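Local coordinates for outer membrane protein TP0453 (Treponema pallidum, PDB 3K8G) that alters membrane permeability at acidic pH and might be involved in ligand transport at the outer membrane, at residues V9-S17 / M133-P143. Residues are numbered along the deposited sequence; the frame is centred on the assembly and turned at random.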
# COMPACT_ATOMS: atom_id res chain seq x y z
N VAL A 9 -2.27 16.11 -10.56
CA VAL A 9 -1.54 14.84 -10.46
C VAL A 9 -2.44 13.81 -9.76
O VAL A 9 -2.85 14.05 -8.63
CB VAL A 9 -0.21 15.02 -9.63
CG1 VAL A 9 0.43 13.67 -9.32
CG2 VAL A 9 0.78 15.92 -10.35
N ASP A 10 -2.74 12.69 -10.41
CA ASP A 10 -3.43 11.56 -9.74
C ASP A 10 -2.37 10.59 -9.25
O ASP A 10 -1.65 9.98 -10.06
CB ASP A 10 -4.45 10.82 -10.64
CG ASP A 10 -5.36 9.81 -9.84
OD1 ASP A 10 -4.98 9.32 -8.73
OD2 ASP A 10 -6.48 9.49 -10.34
N PRO A 11 -2.23 10.46 -7.92
CA PRO A 11 -1.15 9.60 -7.44
C PRO A 11 -1.24 8.15 -7.91
O PRO A 11 -0.20 7.49 -8.03
CB PRO A 11 -1.30 9.67 -5.90
CG PRO A 11 -1.89 11.06 -5.67
CD PRO A 11 -2.92 11.15 -6.80
N LEU A 12 -2.46 7.64 -8.13
CA LEU A 12 -2.60 6.24 -8.62
C LEU A 12 -2.02 6.07 -10.04
O LEU A 12 -1.47 5.04 -10.35
CB LEU A 12 -4.06 5.75 -8.55
CG LEU A 12 -4.53 5.62 -7.07
CD1 LEU A 12 -6.05 5.42 -6.96
CD2 LEU A 12 -3.76 4.54 -6.31
N GLY A 13 -2.14 7.11 -10.87
CA GLY A 13 -1.55 7.08 -12.22
C GLY A 13 -0.04 7.16 -12.16
O GLY A 13 0.64 6.71 -13.09
N VAL A 14 0.49 7.71 -11.07
CA VAL A 14 1.96 7.82 -10.90
C VAL A 14 2.60 6.51 -10.42
O VAL A 14 3.65 6.11 -10.92
CB VAL A 14 2.38 8.97 -9.93
CG1 VAL A 14 3.93 8.99 -9.75
CG2 VAL A 14 1.85 10.33 -10.40
N VAL A 15 1.99 5.83 -9.44
CA VAL A 15 2.55 4.54 -9.01
C VAL A 15 2.44 3.47 -10.13
O VAL A 15 3.23 2.54 -10.19
CB VAL A 15 1.98 4.03 -7.64
CG1 VAL A 15 2.27 5.11 -6.54
CG2 VAL A 15 0.46 3.74 -7.73
N GLY A 16 1.44 3.61 -10.99
CA GLY A 16 1.39 2.83 -12.23
C GLY A 16 0.32 1.78 -12.29
O GLY A 16 -0.14 1.28 -11.28
N SER A 17 -0.03 1.42 -13.53
CA SER A 17 -0.89 0.30 -13.88
C SER A 17 -0.23 -1.06 -13.77
O SER A 17 0.96 -1.18 -13.92
CB SER A 17 -1.28 0.46 -15.39
OG SER A 17 -2.28 1.41 -15.43
N MET A 133 9.10 6.45 -13.42
CA MET A 133 7.99 6.82 -12.51
C MET A 133 7.65 8.30 -12.60
O MET A 133 6.46 8.66 -12.72
CB MET A 133 8.32 6.48 -11.09
CG MET A 133 7.17 6.82 -10.13
SD MET A 133 7.48 6.07 -8.53
CE MET A 133 6.00 6.70 -7.62
N LEU A 134 8.68 9.14 -12.56
CA LEU A 134 8.47 10.60 -12.66
C LEU A 134 7.83 11.03 -13.97
O LEU A 134 7.08 12.01 -13.98
CB LEU A 134 9.76 11.39 -12.39
CG LEU A 134 10.29 11.26 -10.97
CD1 LEU A 134 11.60 12.02 -10.81
CD2 LEU A 134 9.26 11.71 -9.90
N SER A 135 8.08 10.31 -15.07
CA SER A 135 7.45 10.65 -16.35
C SER A 135 5.89 10.56 -16.28
O SER A 135 5.17 11.18 -17.10
CB SER A 135 7.94 9.75 -17.48
OG SER A 135 7.38 8.45 -17.36
N ARG A 136 5.40 9.79 -15.31
CA ARG A 136 3.96 9.63 -15.11
C ARG A 136 3.33 10.83 -14.38
O ARG A 136 2.11 10.92 -14.24
CB ARG A 136 3.63 8.28 -14.46
CG ARG A 136 3.99 7.08 -15.42
CD ARG A 136 3.34 5.72 -14.97
NE ARG A 136 3.89 5.32 -13.68
CZ ARG A 136 4.96 4.52 -13.54
NH1 ARG A 136 5.56 4.03 -14.63
NH2 ARG A 136 5.40 4.20 -12.31
N LEU A 137 4.17 11.74 -13.90
CA LEU A 137 3.68 13.07 -13.46
C LEU A 137 3.12 13.87 -14.61
O LEU A 137 2.23 14.72 -14.39
CB LEU A 137 4.80 13.87 -12.75
CG LEU A 137 5.33 13.30 -11.42
CD1 LEU A 137 6.59 14.06 -11.01
CD2 LEU A 137 4.29 13.34 -10.30
N VAL A 138 3.61 13.60 -15.82
CA VAL A 138 3.24 14.31 -17.06
C VAL A 138 2.24 13.46 -17.82
O VAL A 138 1.24 13.98 -18.32
CB VAL A 138 4.49 14.54 -18.00
CG1 VAL A 138 4.09 15.17 -19.37
CG2 VAL A 138 5.54 15.38 -17.31
N ASN A 139 2.51 12.16 -17.92
CA ASN A 139 1.63 11.24 -18.63
C ASN A 139 1.23 10.04 -17.75
O ASN A 139 1.88 8.99 -17.80
CB ASN A 139 2.31 10.74 -19.94
CG ASN A 139 2.57 11.88 -20.96
OD1 ASN A 139 3.71 12.12 -21.31
ND2 ASN A 139 1.52 12.56 -21.41
N PRO A 140 0.16 10.17 -16.93
CA PRO A 140 -0.06 9.12 -15.93
C PRO A 140 -0.64 7.83 -16.53
O PRO A 140 -1.27 7.87 -17.60
CB PRO A 140 -1.11 9.75 -14.98
CG PRO A 140 -1.88 10.74 -15.90
CD PRO A 140 -0.72 11.34 -16.70
N ASP A 141 -0.41 6.71 -15.85
CA ASP A 141 -1.11 5.48 -16.18
C ASP A 141 -2.58 5.60 -15.72
O ASP A 141 -2.94 6.56 -15.05
CB ASP A 141 -0.46 4.30 -15.45
CG ASP A 141 0.77 3.74 -16.17
OD1 ASP A 141 1.07 4.23 -17.27
OD2 ASP A 141 1.42 2.82 -15.60
N ARG A 142 -3.39 4.63 -16.08
CA ARG A 142 -4.83 4.65 -15.80
C ARG A 142 -5.28 3.31 -15.19
O ARG A 142 -6.05 2.57 -15.81
CB ARG A 142 -5.58 5.02 -17.11
CG ARG A 142 -4.87 6.25 -17.84
CD ARG A 142 -5.32 6.53 -19.29
NE ARG A 142 -6.73 6.90 -19.26
CZ ARG A 142 -7.19 8.04 -18.75
NH1 ARG A 142 -6.34 8.98 -18.29
NH2 ARG A 142 -8.52 8.25 -18.71
N PRO A 143 -4.78 2.98 -13.97
CA PRO A 143 -5.24 1.74 -13.31
C PRO A 143 -6.75 1.80 -13.00
O PRO A 143 -7.32 2.90 -12.85
CB PRO A 143 -4.45 1.73 -11.99
CG PRO A 143 -4.07 3.12 -11.75
CD PRO A 143 -3.84 3.74 -13.11
O HOH W 1 -2.45 2.54 -17.89
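Val9 sets its CG1 4.0 Å from CD2 of Leu137, beside Phe71 and Phe117 of the neighbouring strands. Asp10 then N-caps the short helix 11-15, OD1 taking the Leu12 N-H, and CB of Leu12 rests on CG of Pro143. At Gly13 the backbones close to 4.3 Å between its CA and that of Asp141; Pro140 CB packs directly on the bare CA, and Gly13 O accepts from Asp141 N at 3.0 Å. Val14 spreads its two methyls over Met133 and Leu137: CG1, anti to the backbone N (chi1 178°), meets Met133 CE, while CG2 meets Leu137 CD2. Both helices are predicted amphipathic segments, packed here against strands of the U-shaped beta-half-barrel. Arg136, its chain bent at chi3 (-64°), grips Val14 O side-on, NE and NH2 each 2.9 Å from that one oxygen and approaching from the same face of the carbonyl plane. Glu128 forms a salt bridge with the same NH2, and Arg69 bonds to Val15 O. Gly16, at positive phi, lays its CA over a face of the guanidinium. Beyond it, Ser17 N donates to the anti side of Asp141 OD2 (2.9 Å, N-H...O 166°), and a water links Ser17 OG to Arg142 N.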